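Local atomic coordinates of broad specificity aminotransferase (Leishmania mexicana, PDB entry 4WB0), a protein that transfers amino groups with relaxed substrate selectivity using pyridoxal 5'-phosphate, probably including those between aspartate and 2-oxoglutarate. Residues A30-A35 with Y373-N378; Y56-V61 with E321-A326; T109-G114 with S256-M261; G114-G119 with Y145-A150; L212-H217 with A245-E250. One frame throughout, in Å; residues are numbered along the deposited sequence.

Interaction 1: residues A30-A35 with Y373-N378; sequences AKRAAA and YCQNHN
Arg32 reaches from helix 25-35 to the last turn of helix 368-376, where its NH2 gives a hydrogen bond to Asn376 OD1 at 3.3 Å. The bond is long but well aimed: the N-H...O angle is 158°, and the oxygen lies at the edge of the guanidinium, in its plane, while the donor lies in the carbonyl plane of the amide. The two flat groups are nonetheless twisted 45° against each other. An extended side chain, with CG anti to the backbone N (chi1 -180°), gives Arg32 the span it needs.

The closer-packed part lies on the inner side. There Gln375 is buried, its O standing 3.7 Å from Arg32 NH2, and its amide is committed elsewhere, NE2 donating to Ile381 O. Arg32 also packs on Phe380, in the short strand 379-380 that follows the Schellman motif closing helix 368-376 at Asn378. The outer side, by contrast, is loose: Arg32 and Asn376 are both exposed, and one bond joins their ends.

This is an example of an extended arginine linking two helices far apart in sequence at their solvent edge. A positive group held by a neutral amide there implies a directional but probably modest attraction.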
# COMPACT_ATOMS: atom_id res chain seq x y z
N ALA A 30 21.86 6.29 3.14
CA ALA A 30 21.29 7.54 2.62
C ALA A 30 21.03 8.57 3.72
O ALA A 30 21.07 9.79 3.47
CB ALA A 30 19.98 7.24 1.89
N LYS A 31 20.79 8.06 4.92
CA LYS A 31 20.48 8.90 6.07
C LYS A 31 21.79 9.46 6.61
O LYS A 31 21.87 10.63 7.00
CB LYS A 31 19.74 8.10 7.14
CG LYS A 31 18.47 8.78 7.67
CD LYS A 31 17.32 7.79 7.79
CE LYS A 31 17.55 6.74 8.88
NZ LYS A 31 16.62 5.58 8.75
N ARG A 32 22.80 8.61 6.64
CA ARG A 32 24.14 9.02 7.02
C ARG A 32 24.71 10.05 6.05
O ARG A 32 25.33 11.04 6.45
CB ARG A 32 25.07 7.82 7.06
CG ARG A 32 26.49 8.19 7.46
CD ARG A 32 27.44 7.08 7.16
NE ARG A 32 28.81 7.54 7.25
CZ ARG A 32 29.87 6.76 7.02
NH1 ARG A 32 29.67 5.49 6.69
NH2 ARG A 32 31.11 7.23 7.13
N ALA A 33 24.56 9.77 4.77
CA ALA A 33 25.00 10.67 3.73
C ALA A 33 24.31 12.02 3.88
O ALA A 33 24.96 13.07 3.85
CB ALA A 33 24.69 10.07 2.36
N ALA A 34 22.99 11.99 4.06
CA ALA A 34 22.20 13.21 4.14
C ALA A 34 22.60 14.05 5.36
O ALA A 34 22.36 15.27 5.39
CB ALA A 34 20.72 12.89 4.20
N ALA A 35 23.20 13.41 6.35
CA ALA A 35 23.58 14.10 7.58
C ALA A 35 25.01 14.57 7.50
O ALA A 35 25.45 15.40 8.29
CB ALA A 35 23.38 13.19 8.80
N TYR A 373 36.58 3.52 2.12
CA TYR A 373 37.39 4.71 1.94
C TYR A 373 36.53 5.86 1.41
O TYR A 373 36.43 6.91 2.05
CB TYR A 373 38.56 4.40 0.99
CG TYR A 373 39.55 5.52 0.80
CD1 TYR A 373 39.33 6.52 -0.15
CD2 TYR A 373 40.74 5.56 1.53
CE1 TYR A 373 40.25 7.54 -0.35
CE2 TYR A 373 41.67 6.58 1.34
CZ TYR A 373 41.42 7.56 0.40
OH TYR A 373 42.33 8.56 0.20
N CYS A 374 35.86 5.64 0.27
CA CYS A 374 35.04 6.68 -0.35
C CYS A 374 34.02 7.30 0.60
O CYS A 374 33.94 8.52 0.74
CB CYS A 374 34.31 6.10 -1.57
SG CYS A 374 35.42 5.79 -3.00
N GLN A 375 33.25 6.43 1.25
CA GLN A 375 32.25 6.83 2.22
C GLN A 375 32.87 7.68 3.33
O GLN A 375 32.23 8.57 3.88
CB GLN A 375 31.59 5.59 2.83
CG GLN A 375 30.74 4.80 1.87
CD GLN A 375 30.39 3.43 2.42
OE1 GLN A 375 30.81 3.07 3.53
NE2 GLN A 375 29.64 2.66 1.65
N ASN A 376 34.12 7.38 3.67
CA ASN A 376 34.79 8.08 4.76
C ASN A 376 35.39 9.40 4.30
O ASN A 376 35.87 10.17 5.13
CB ASN A 376 35.86 7.19 5.36
CG ASN A 376 35.28 6.04 6.15
OD1 ASN A 376 34.09 6.04 6.51
ND2 ASN A 376 36.11 5.05 6.42
N HIS A 377 35.35 9.66 2.99
CA HIS A 377 35.75 10.95 2.44
C HIS A 377 34.54 11.65 1.82
O HIS A 377 34.69 12.50 0.95
CB HIS A 377 36.87 10.80 1.39
CG HIS A 377 38.19 10.37 1.95
ND1 HIS A 377 39.16 11.28 2.33
CD2 HIS A 377 38.70 9.14 2.19
CE1 HIS A 377 40.22 10.62 2.79
NE2 HIS A 377 39.96 9.32 2.71
N ASN A 378 33.34 11.27 2.29
CA ASN A 378 32.07 11.94 1.98
C ASN A 378 31.63 11.71 0.56
O ASN A 378 30.84 12.48 -0.02
CB ASN A 378 32.16 13.46 2.25
CG ASN A 378 31.83 13.82 3.68
OD1 ASN A 378 31.72 12.97 4.56
ND2 ASN A 378 31.67 15.12 3.92

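Interaction 2: residues Y56-V61 with E321-A326; sequences YPLRVV and EAELSA
Glu323 pushes its carboxylate over the start of helix 59-71, overlapping Leu58, whose CG lies 3.7 Å from Glu323 CD. Its chain is extended beyond CG, which itself stands anti to the backbone N (chi1 -169°), and this carries both oxygens to the first turn. Glu323 OE2 accepts from Arg59 N at 2.8 Å (N-H...O 163°), and Glu323 OE1 accepts from Val60 N at 3.1 Å (154°). Each oxygen uses its syn lone pair, so the carboxylate straddles two successive N-H groups just beyond Leu58, the N-cap residue. It illustrates a general principle: a helix start, whose first N-H groups lack partners within the helix, can be satisfied by an acid from a distant part of the chain.

OE2 is gathered in further. Arg59 NH1 stands 3.2 Å from Glu323 OE2 in a salt bridge made by charge alone, since the oxygen lies well out of the guanidinium plane. Tyr56 OH lies 2.5 Å from Glu323 OE2; a hydrogen bond there is weak and doubtful, because the proton has another acceptor within reach. A water ties the same Tyr56 OH to Glu323 O, to which it donates at 3.0 Å. The helix start and the positive arginine would probably favour the ionised carboxylate. Val60 adds apolar cover, with CG2 3.5 Å from Glu323 OE1.

Leu58 and Val60 also pack on Trp320 of helix 314-344, Leu324 meets Leu234 of helix 234-237, and Pro57 and Val61 each pack on an aromatic side chain of the neighbouring subunit.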
# COMPACT_ATOMS: atom_id res chain seq x y z
N TYR A 56 14.07 17.18 -8.11
CA TYR A 56 13.61 17.76 -9.37
C TYR A 56 12.16 17.33 -9.66
O TYR A 56 11.94 16.38 -10.39
CB TYR A 56 14.56 17.34 -10.50
CG TYR A 56 14.17 17.84 -11.89
CD1 TYR A 56 14.26 19.18 -12.22
CD2 TYR A 56 13.66 16.96 -12.85
CE1 TYR A 56 13.87 19.65 -13.48
CE2 TYR A 56 13.23 17.41 -14.10
CZ TYR A 56 13.35 18.75 -14.41
OH TYR A 56 12.94 19.19 -15.66
N PRO A 57 11.18 17.98 -9.00
CA PRO A 57 9.78 17.73 -9.37
C PRO A 57 9.62 18.14 -10.84
O PRO A 57 10.04 19.23 -11.20
CB PRO A 57 8.96 18.64 -8.42
CG PRO A 57 9.89 19.02 -7.34
CD PRO A 57 11.29 19.00 -7.94
N LEU A 58 9.07 17.28 -11.68
CA LEU A 58 9.03 17.54 -13.11
C LEU A 58 8.04 18.67 -13.42
O LEU A 58 7.00 18.84 -12.77
CB LEU A 58 8.63 16.29 -13.89
CG LEU A 58 9.80 15.38 -14.32
CD1 LEU A 58 10.48 14.85 -13.10
CD2 LEU A 58 9.33 14.20 -15.21
N ARG A 59 8.39 19.44 -14.44
CA ARG A 59 7.54 20.53 -14.85
C ARG A 59 6.21 20.00 -15.30
O ARG A 59 5.20 20.65 -15.02
CB ARG A 59 8.15 21.36 -16.00
CG ARG A 59 9.48 21.99 -15.64
CD ARG A 59 10.13 22.62 -16.88
NE ARG A 59 11.58 22.62 -16.76
CZ ARG A 59 12.40 21.70 -17.27
NH1 ARG A 59 11.92 20.68 -17.99
NH2 ARG A 59 13.70 21.81 -17.07
N VAL A 60 6.17 18.85 -15.95
CA VAL A 60 4.85 18.35 -16.37
C VAL A 60 4.03 17.85 -15.18
O VAL A 60 2.80 17.88 -15.19
CB VAL A 60 4.92 17.20 -17.38
CG1 VAL A 60 5.45 17.64 -18.65
CG2 VAL A 60 5.80 16.03 -16.83
N VAL A 61 4.70 17.41 -14.13
CA VAL A 61 3.96 17.00 -12.95
C VAL A 61 3.38 18.26 -12.27
O VAL A 61 2.25 18.24 -11.80
CB VAL A 61 4.88 16.15 -11.95
CG1 VAL A 61 4.21 16.14 -10.56
CG2 VAL A 61 5.04 14.70 -12.48
N GLU A 321 8.03 13.23 -22.29
CA GLU A 321 9.10 12.50 -22.96
C GLU A 321 10.33 13.38 -23.22
O GLU A 321 11.45 12.92 -23.05
CB GLU A 321 8.56 11.85 -24.23
CG GLU A 321 7.48 10.79 -23.86
CD GLU A 321 7.17 9.78 -24.99
OE1 GLU A 321 6.01 9.33 -25.11
OE2 GLU A 321 8.09 9.42 -25.75
N ALA A 322 10.15 14.65 -23.53
CA ALA A 322 11.30 15.55 -23.73
C ALA A 322 12.05 15.80 -22.40
O ALA A 322 13.29 15.83 -22.36
CB ALA A 322 10.83 16.88 -24.36
N GLU A 323 11.31 15.95 -21.31
CA GLU A 323 11.87 16.16 -20.00
C GLU A 323 12.71 14.94 -19.53
O GLU A 323 13.83 15.07 -19.02
CB GLU A 323 10.72 16.48 -19.04
CG GLU A 323 11.12 16.97 -17.73
CD GLU A 323 10.05 17.84 -17.01
OE1 GLU A 323 8.79 17.81 -17.31
OE2 GLU A 323 10.53 18.55 -16.07
N LEU A 324 12.20 13.75 -19.82
CA LEU A 324 12.88 12.51 -19.43
C LEU A 324 14.13 12.31 -20.31
O LEU A 324 15.18 11.90 -19.84
CB LEU A 324 11.91 11.33 -19.57
CG LEU A 324 12.41 9.95 -19.17
CD1 LEU A 324 12.89 10.02 -17.70
CD2 LEU A 324 11.36 8.86 -19.39
N SER A 325 14.02 12.61 -21.59
CA SER A 325 15.16 12.58 -22.47
C SER A 325 16.28 13.50 -21.98
O SER A 325 17.48 13.15 -22.06
CB SER A 325 14.74 12.98 -23.86
OG SER A 325 15.80 12.83 -24.74
N ALA A 326 15.90 14.67 -21.48
CA ALA A 326 16.90 15.59 -20.96
C ALA A 326 17.52 15.09 -19.67
O ALA A 326 18.70 15.34 -19.45
CB ALA A 326 16.33 16.99 -20.73
O HOH W 1 14.57 17.52 -17.55

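Interaction 3: residues T109-G114 with S256-M261; sequences TLSGTG and SFSKNM. With CAC (cacodylate ion), chain C.
Ser111 faces Ser256 and Ser258 across a buried pocket that holds a cacodylate ion. Followed outward, its CB lies 3.4 Å from cacodylate O2. Its OG then turns to the other segment, giving a hydrogen bond to Ser258 OG at 3.0 Å and standing 3.1 Å from Ser256 OG. With chi1 at -153°, OG swings clear of the backbone N and comes in among the other two hydroxyls.

Ser258 passes the interaction on: its OG donates to cacodylate O1 at 2.6 Å, so the Ser111 hydroxyl acts from the second shell, helping to position the Ser258 hydroxyl that holds the ion. The Ser258 backbone is fixed in turn by an ST turn, Ser258 N donating to Ser256 OG at 3.0 Å in a nearly straight bond of 165°. On the other flank Thr113 grips cacodylate O2 twice, from its OG1 at 2.7 Å and from its N at 3.0 Å. Gly112, beside it, packs closely, its N lying 3.6 Å from Ser256 CB.

The setting is that of this aminotransferase family, in which the start of a helix and a serine-rich loop before the cofactor lysine hold the phosphate of pyridoxal phosphate. The cacodylate, probably from the crystallisation liquor, is consistent with an occupant of that phosphate site, and Lys259 is probably the cofactor lysine. Arg267 and a residue of the neighbouring subunit bind the ion too.

Hydroxyls, a main-chain N-H at the beginning of helix 111-123 and an arginine form a cup of donors; such chemistry implies a pocket suited to a tetrahedral anion.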
# COMPACT_ATOMS: atom_id res chain seq x y z
N THR A 109 -0.79 -0.81 -8.50
CA THR A 109 -0.07 -1.27 -7.30
C THR A 109 0.62 -0.11 -6.63
O THR A 109 0.65 0.98 -7.19
CB THR A 109 1.00 -2.31 -7.67
OG1 THR A 109 1.83 -1.67 -8.63
CG2 THR A 109 0.39 -3.51 -8.33
N LEU A 110 1.19 -0.36 -5.44
CA LEU A 110 2.00 0.59 -4.71
C LEU A 110 3.39 0.64 -5.31
O LEU A 110 4.37 0.17 -4.71
CB LEU A 110 2.08 0.23 -3.21
CG LEU A 110 0.93 0.72 -2.33
CD1 LEU A 110 0.91 2.24 -2.34
CD2 LEU A 110 -0.43 0.37 -2.78
N SER A 111 3.44 1.25 -6.48
CA SER A 111 4.67 1.40 -7.24
C SER A 111 5.24 0.05 -7.58
O SER A 111 4.52 -0.93 -7.57
CB SER A 111 5.69 2.22 -6.48
OG SER A 111 6.52 2.83 -7.41
N GLY A 112 6.51 0.02 -7.96
CA GLY A 112 7.17 -1.22 -8.30
C GLY A 112 7.31 -2.22 -7.18
O GLY A 112 7.12 -3.39 -7.42
N THR A 113 7.70 -1.80 -5.99
CA THR A 113 7.80 -2.67 -4.82
C THR A 113 6.48 -3.41 -4.61
O THR A 113 6.44 -4.62 -4.44
CB THR A 113 8.14 -1.91 -3.56
OG1 THR A 113 9.40 -1.25 -3.70
CG2 THR A 113 8.23 -2.87 -2.33
N GLY A 114 5.40 -2.66 -4.62
CA GLY A 114 4.07 -3.22 -4.50
C GLY A 114 3.73 -4.23 -5.58
O GLY A 114 3.14 -5.27 -5.28
N SER A 256 6.93 0.70 -12.37
CA SER A 256 7.05 1.86 -11.48
C SER A 256 7.12 3.19 -12.25
O SER A 256 7.76 3.27 -13.30
CB SER A 256 8.28 1.73 -10.63
OG SER A 256 8.51 2.91 -9.83
N PHE A 257 6.46 4.21 -11.71
CA PHE A 257 6.57 5.59 -12.17
C PHE A 257 7.38 6.47 -11.21
O PHE A 257 7.41 7.70 -11.34
CB PHE A 257 5.17 6.14 -12.41
CG PHE A 257 4.55 5.56 -13.63
CD1 PHE A 257 3.85 4.39 -13.55
CD2 PHE A 257 4.74 6.15 -14.88
CE1 PHE A 257 3.33 3.81 -14.65
CE2 PHE A 257 4.18 5.56 -16.01
CZ PHE A 257 3.49 4.36 -15.88
N SER A 258 8.05 5.88 -10.22
CA SER A 258 8.81 6.68 -9.28
C SER A 258 9.92 7.45 -9.94
O SER A 258 10.15 8.63 -9.65
CB SER A 258 9.42 5.80 -8.18
OG SER A 258 8.38 5.20 -7.42
N LYS A 259 10.68 6.75 -10.79
CA LYS A 259 11.88 7.35 -11.32
C LYS A 259 11.65 8.15 -12.61
O LYS A 259 12.16 9.27 -12.70
CB LYS A 259 12.98 6.28 -11.55
CG LYS A 259 13.71 5.83 -10.24
CD LYS A 259 13.22 4.46 -9.84
CE LYS A 259 13.43 4.16 -8.31
NZ LYS A 259 14.78 4.44 -7.80
N ASN A 260 10.92 7.59 -13.59
CA ASN A 260 10.76 8.24 -14.89
C ASN A 260 9.76 9.40 -14.85
O ASN A 260 9.84 10.30 -15.67
CB ASN A 260 10.36 7.23 -16.01
CG ASN A 260 9.15 6.35 -15.68
OD1 ASN A 260 8.31 6.65 -14.82
ND2 ASN A 260 9.07 5.23 -16.39
N MET A 261 8.87 9.44 -13.86
CA MET A 261 7.99 10.60 -13.69
C MET A 261 8.28 11.36 -12.39
O MET A 261 7.69 12.37 -12.11
CB MET A 261 6.52 10.08 -13.78
CG MET A 261 5.59 10.97 -14.46
SD MET A 261 3.94 10.18 -14.61
CE MET A 261 3.87 9.59 -16.32
AS CAC C . 9.78 1.78 -5.95
O1 CAC C . 9.57 3.52 -5.78
O2 CAC C . 8.56 0.90 -5.11
C1 CAC C . 9.97 1.26 -7.83
C2 CAC C . 11.47 1.29 -5.11

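Interaction 4: residues G114-G119 with Y145-A150; sequences GALSLG and YSIVKA
Ile147 O receives a hydrogen bond at 2.8 Å from a water molecule, which in turn accepts from Ser117 OG at 2.9 Å. The water thus stitches the carbonyl of helix 142-150 to a hydroxyl of helix 111-123. Ser117 was modelled in two conformers; the bridge is described for the one with OG trans to the main-chain nitrogen, chi1 -177°, and is less certain for that reason. The same OG has a weak hydrogen bond to an acidic side chain of the neighbouring subunit.

Beside this polar link the contact is apolar and carried by one methyl group. Ile147 CG2 comes down on the backbone of the other helix, 3.6 Å from Ser117 N and 3.7 Å from Ser117 CA. It touches Leu116 CB as well, at 4.1 Å. The backbones draw close here, with the CA atoms of Ser117 and Ile147 5.8 Å apart.

Both helices are connections in beta-alpha-beta crossovers of the large mixed sheet typical of this aminotransferase fold: helix 111-123 leads from strand 104-110 towards strand 134-138, and helix 142-150 from strand 134-138 to strand 156-163. The pair is an example of how closely neighbouring crossover helices can meet when a branched side chain rests on main chain.

Trp141, just before helix 142-150, packs on both Leu116 and Ile147. Leu116 continues inward to Phe221 and Asp223 of strand 219-224, whereas Val148 turns to Ile156.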
# COMPACT_ATOMS: atom_id res chain seq x y z
N GLY A 114 5.40 -2.66 -4.62
CA GLY A 114 4.07 -3.22 -4.50
C GLY A 114 3.73 -4.23 -5.58
O GLY A 114 3.14 -5.27 -5.28
N ALA A 115 4.08 -3.92 -6.83
CA ALA A 115 3.82 -4.85 -7.92
C ALA A 115 4.71 -6.11 -7.77
O ALA A 115 4.22 -7.19 -8.02
CB ALA A 115 4.03 -4.20 -9.30
N LEU A 116 5.94 -5.95 -7.31
CA LEU A 116 6.82 -7.13 -7.06
C LEU A 116 6.30 -8.03 -5.95
O LEU A 116 6.26 -9.25 -6.08
CB LEU A 116 8.22 -6.68 -6.72
CG LEU A 116 9.00 -6.06 -7.90
CD1 LEU A 116 10.26 -5.26 -7.41
CD2 LEU A 116 9.46 -7.17 -8.89
N SER A 117 5.90 -7.43 -4.82
CA SER A 117 5.30 -8.21 -3.74
C SER A 117 4.02 -8.90 -4.18
O SER A 117 3.85 -10.10 -3.97
CB SER A 117 5.02 -7.33 -2.52
OG SER A 117 4.50 -8.15 -1.47
N LEU A 118 3.12 -8.14 -4.78
CA LEU A 118 1.86 -8.69 -5.25
C LEU A 118 2.07 -9.80 -6.29
O LEU A 118 1.45 -10.86 -6.18
CB LEU A 118 0.99 -7.59 -5.88
CG LEU A 118 -0.37 -8.04 -6.35
CD1 LEU A 118 -1.18 -8.62 -5.20
CD2 LEU A 118 -1.13 -6.85 -7.02
N GLY A 119 2.97 -9.56 -7.24
CA GLY A 119 3.25 -10.58 -8.26
C GLY A 119 3.89 -11.84 -7.69
O GLY A 119 3.51 -12.97 -8.05
N TYR A 145 15.51 -9.91 -3.14
CA TYR A 145 15.57 -11.13 -2.35
C TYR A 145 14.56 -11.08 -1.17
O TYR A 145 13.83 -12.04 -0.92
CB TYR A 145 17.00 -11.38 -1.85
CG TYR A 145 17.28 -12.77 -1.35
CD1 TYR A 145 16.56 -13.33 -0.31
CD2 TYR A 145 18.31 -13.53 -1.92
CE1 TYR A 145 16.85 -14.62 0.16
CE2 TYR A 145 18.61 -14.81 -1.47
CZ TYR A 145 17.88 -15.37 -0.43
OH TYR A 145 18.17 -16.65 0.00
N SER A 146 14.49 -9.92 -0.50
CA SER A 146 13.60 -9.73 0.66
C SER A 146 12.13 -9.82 0.34
O SER A 146 11.35 -10.41 1.08
CB SER A 146 13.85 -8.36 1.33
OG SER A 146 15.13 -8.32 1.87
N ILE A 147 11.74 -9.20 -0.75
CA ILE A 147 10.37 -9.19 -1.19
C ILE A 147 9.90 -10.58 -1.49
O ILE A 147 8.84 -11.01 -1.08
CB ILE A 147 10.25 -8.29 -2.42
CG1 ILE A 147 10.47 -6.79 -2.00
CG2 ILE A 147 8.93 -8.46 -3.10
CD1 ILE A 147 10.68 -5.88 -3.23
N VAL A 148 10.72 -11.29 -2.26
CA VAL A 148 10.39 -12.62 -2.73
C VAL A 148 10.31 -13.58 -1.56
O VAL A 148 9.41 -14.43 -1.47
CB VAL A 148 11.45 -13.02 -3.80
CG1 VAL A 148 11.50 -14.38 -3.99
CG2 VAL A 148 11.10 -12.24 -5.10
N LYS A 149 11.26 -13.46 -0.65
CA LYS A 149 11.26 -14.32 0.53
C LYS A 149 10.00 -14.07 1.36
O LYS A 149 9.33 -15.02 1.77
CB LYS A 149 12.52 -14.07 1.33
CG LYS A 149 12.73 -14.94 2.59
CD LYS A 149 14.14 -14.71 3.14
CE LYS A 149 14.47 -15.59 4.34
NZ LYS A 149 13.65 -15.27 5.51
N ALA A 150 9.68 -12.81 1.63
CA ALA A 150 8.46 -12.47 2.40
C ALA A 150 7.19 -13.00 1.75
O ALA A 150 6.23 -13.30 2.46
CB ALA A 150 8.32 -10.99 2.55
O HOH W 2 6.75 -9.41 -0.21

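Interaction 5: residues L212-H217 with A245-E250; sequences LMLAKH and ARRGIE
Met213 opens the contact, its CB lying 4.3 Å from Ile249 CD1. Beyond CB the chain bends off from that partner, with chi1 and chi2 both at -67°, and reaches instead towards Ile178 of helix 171-180 and Val220 of strand 219-224.

The next residue, Leu214, does most of the work, because its two methyl groups take separate partners. CD2 rests 3.8 Å from Ile249 CG1, an apolar contact backed by Leu214 CG at 4.0 Å from the same Ile249 CG1. CD1 goes to Arg247, meeting NH2 at 3.7 Å and the carbonyl O of Arg247 at 3.9 Å. The guanidinium is thus fringed by a methyl, while its NH1 is held by helix 203-215 itself, donating to Ser211 OG and Asn207 OD1. Arg247 curls back to do this, bent at both chi2 and chi3.

The arrangement is a worked example of helix ends packing over the parallel part of a mixed sheet. Helix 203-215 runs into strand 219-224 and helix 239-246 into strand 252-256, two neighbouring parallel strands of the large sheet, so the contact joins successive beta-alpha-beta units at the points where each helix gives way to its strand.

Farther along, His217 terminates its helix in a Schellman motif, with its N bonded to Leu214 O at 3.3 Å. Gly248 does the same for the other helix, bonding through N to Ala245 O at 3.0 Å. Its positive phi of 93° suits glycine, and the chain turns there to send Ile249 back towards Leu214, where it also covers Ala210.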
# COMPACT_ATOMS: atom_id res chain seq x y z
N LEU A 212 14.99 -19.62 -24.95
CA LEU A 212 15.33 -20.53 -23.83
C LEU A 212 14.22 -20.59 -22.81
O LEU A 212 13.93 -21.64 -22.29
CB LEU A 212 16.61 -20.11 -23.13
CG LEU A 212 17.88 -20.16 -23.99
CD1 LEU A 212 19.04 -19.55 -23.20
CD2 LEU A 212 18.21 -21.57 -24.37
N MET A 213 13.61 -19.43 -22.52
CA MET A 213 12.52 -19.40 -21.57
C MET A 213 11.38 -20.27 -22.13
O MET A 213 10.75 -21.02 -21.39
CB MET A 213 12.04 -17.97 -21.31
CG MET A 213 13.06 -17.10 -20.59
SD MET A 213 13.37 -17.66 -18.89
CE MET A 213 14.83 -16.75 -18.45
N LEU A 214 11.12 -20.15 -23.42
CA LEU A 214 10.07 -20.96 -24.04
C LEU A 214 10.37 -22.45 -23.95
O LEU A 214 9.51 -23.28 -23.60
CB LEU A 214 9.88 -20.58 -25.50
CG LEU A 214 9.17 -19.26 -25.66
CD1 LEU A 214 9.27 -18.86 -27.05
CD2 LEU A 214 7.72 -19.38 -25.22
N ALA A 215 11.59 -22.81 -24.32
CA ALA A 215 11.94 -24.23 -24.36
C ALA A 215 11.98 -24.90 -22.98
O ALA A 215 11.90 -26.10 -22.91
CB ALA A 215 13.25 -24.42 -25.02
N LYS A 216 12.21 -24.14 -21.92
CA LYS A 216 12.25 -24.68 -20.57
C LYS A 216 10.94 -24.51 -19.80
O LYS A 216 10.87 -24.86 -18.62
CB LYS A 216 13.37 -23.99 -19.78
CG LYS A 216 14.77 -24.23 -20.28
CD LYS A 216 15.31 -25.57 -19.90
CE LYS A 216 15.36 -25.71 -18.37
NZ LYS A 216 15.91 -27.05 -18.04
N HIS A 217 9.94 -23.89 -20.43
CA HIS A 217 8.64 -23.61 -19.81
C HIS A 217 8.78 -22.76 -18.57
O HIS A 217 7.93 -22.84 -17.65
CB HIS A 217 7.90 -24.88 -19.45
CG HIS A 217 7.91 -25.94 -20.50
ND1 HIS A 217 7.35 -25.76 -21.74
CD2 HIS A 217 8.38 -27.21 -20.47
CE1 HIS A 217 7.51 -26.87 -22.45
NE2 HIS A 217 8.14 -27.76 -21.71
N ALA A 245 6.46 -10.47 -25.41
CA ALA A 245 5.04 -10.50 -25.72
C ALA A 245 4.84 -11.08 -27.13
O ALA A 245 4.02 -11.97 -27.35
CB ALA A 245 4.44 -9.13 -25.60
N ARG A 246 5.59 -10.54 -28.10
CA ARG A 246 5.46 -10.96 -29.50
C ARG A 246 5.81 -12.47 -29.64
O ARG A 246 5.22 -13.24 -30.44
CB ARG A 246 6.38 -10.12 -30.39
CG ARG A 246 6.08 -10.17 -31.87
CD ARG A 246 6.71 -8.93 -32.57
NE ARG A 246 7.97 -8.51 -31.94
CZ ARG A 246 8.17 -7.35 -31.30
NH1 ARG A 246 7.22 -6.42 -31.20
NH2 ARG A 246 9.35 -7.10 -30.77
N ARG A 247 6.75 -12.91 -28.85
CA ARG A 247 7.18 -14.35 -28.89
C ARG A 247 6.16 -15.29 -28.18
O ARG A 247 6.32 -16.52 -28.22
CB ARG A 247 8.52 -14.56 -28.21
CG ARG A 247 9.77 -13.98 -28.89
CD ARG A 247 10.10 -14.55 -30.23
NE ARG A 247 10.22 -16.01 -30.23
CZ ARG A 247 11.32 -16.69 -29.96
NH1 ARG A 247 12.48 -16.11 -29.68
NH2 ARG A 247 11.25 -18.00 -30.01
N GLY A 248 5.15 -14.74 -27.50
CA GLY A 248 4.11 -15.57 -26.90
C GLY A 248 4.35 -15.95 -25.43
O GLY A 248 3.71 -16.83 -24.89
N ILE A 249 5.26 -15.27 -24.77
CA ILE A 249 5.59 -15.54 -23.37
C ILE A 249 4.50 -14.89 -22.51
O ILE A 249 4.06 -13.74 -22.79
CB ILE A 249 7.01 -15.01 -23.06
CG1 ILE A 249 7.98 -15.83 -23.95
CG2 ILE A 249 7.34 -15.05 -21.57
CD1 ILE A 249 9.49 -15.50 -23.79
N GLU A 250 4.05 -15.63 -21.50
CA GLU A 250 3.06 -15.13 -20.52
C GLU A 250 3.76 -14.30 -19.48
O GLU A 250 3.96 -14.72 -18.33
CB GLU A 250 2.31 -16.28 -19.88
CG GLU A 250 1.33 -16.92 -20.85
CD GLU A 250 0.50 -18.00 -20.16
OE1 GLU A 250 1.10 -19.04 -19.81
OE2 GLU A 250 -0.72 -17.80 -19.94

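Interaction 3, holding the cacodylate in the probable cofactor-phosphate pocket, lies nearest the middle of the chain, and interactions 2 and 4 adjoin it. Interaction 4, 14 Å away between centres, shares Gly114 and helix 111-123 with it, and Thr113 CG2 meets Ile147 CD1 at 4.0 Å. Interaction 2, 16 Å away, packs on the end of the serine loop, with Val61 CG2 3.5 Å from Met261 O. Interactions 2 and 4 lie on opposite sides of the chain's centre, 29 Å apart between centres. Interactions 1 and 5 are peripheral, each centred 26 Å from interaction 3. Their own centres, 44 Å apart, mark opposite sides of the subunit.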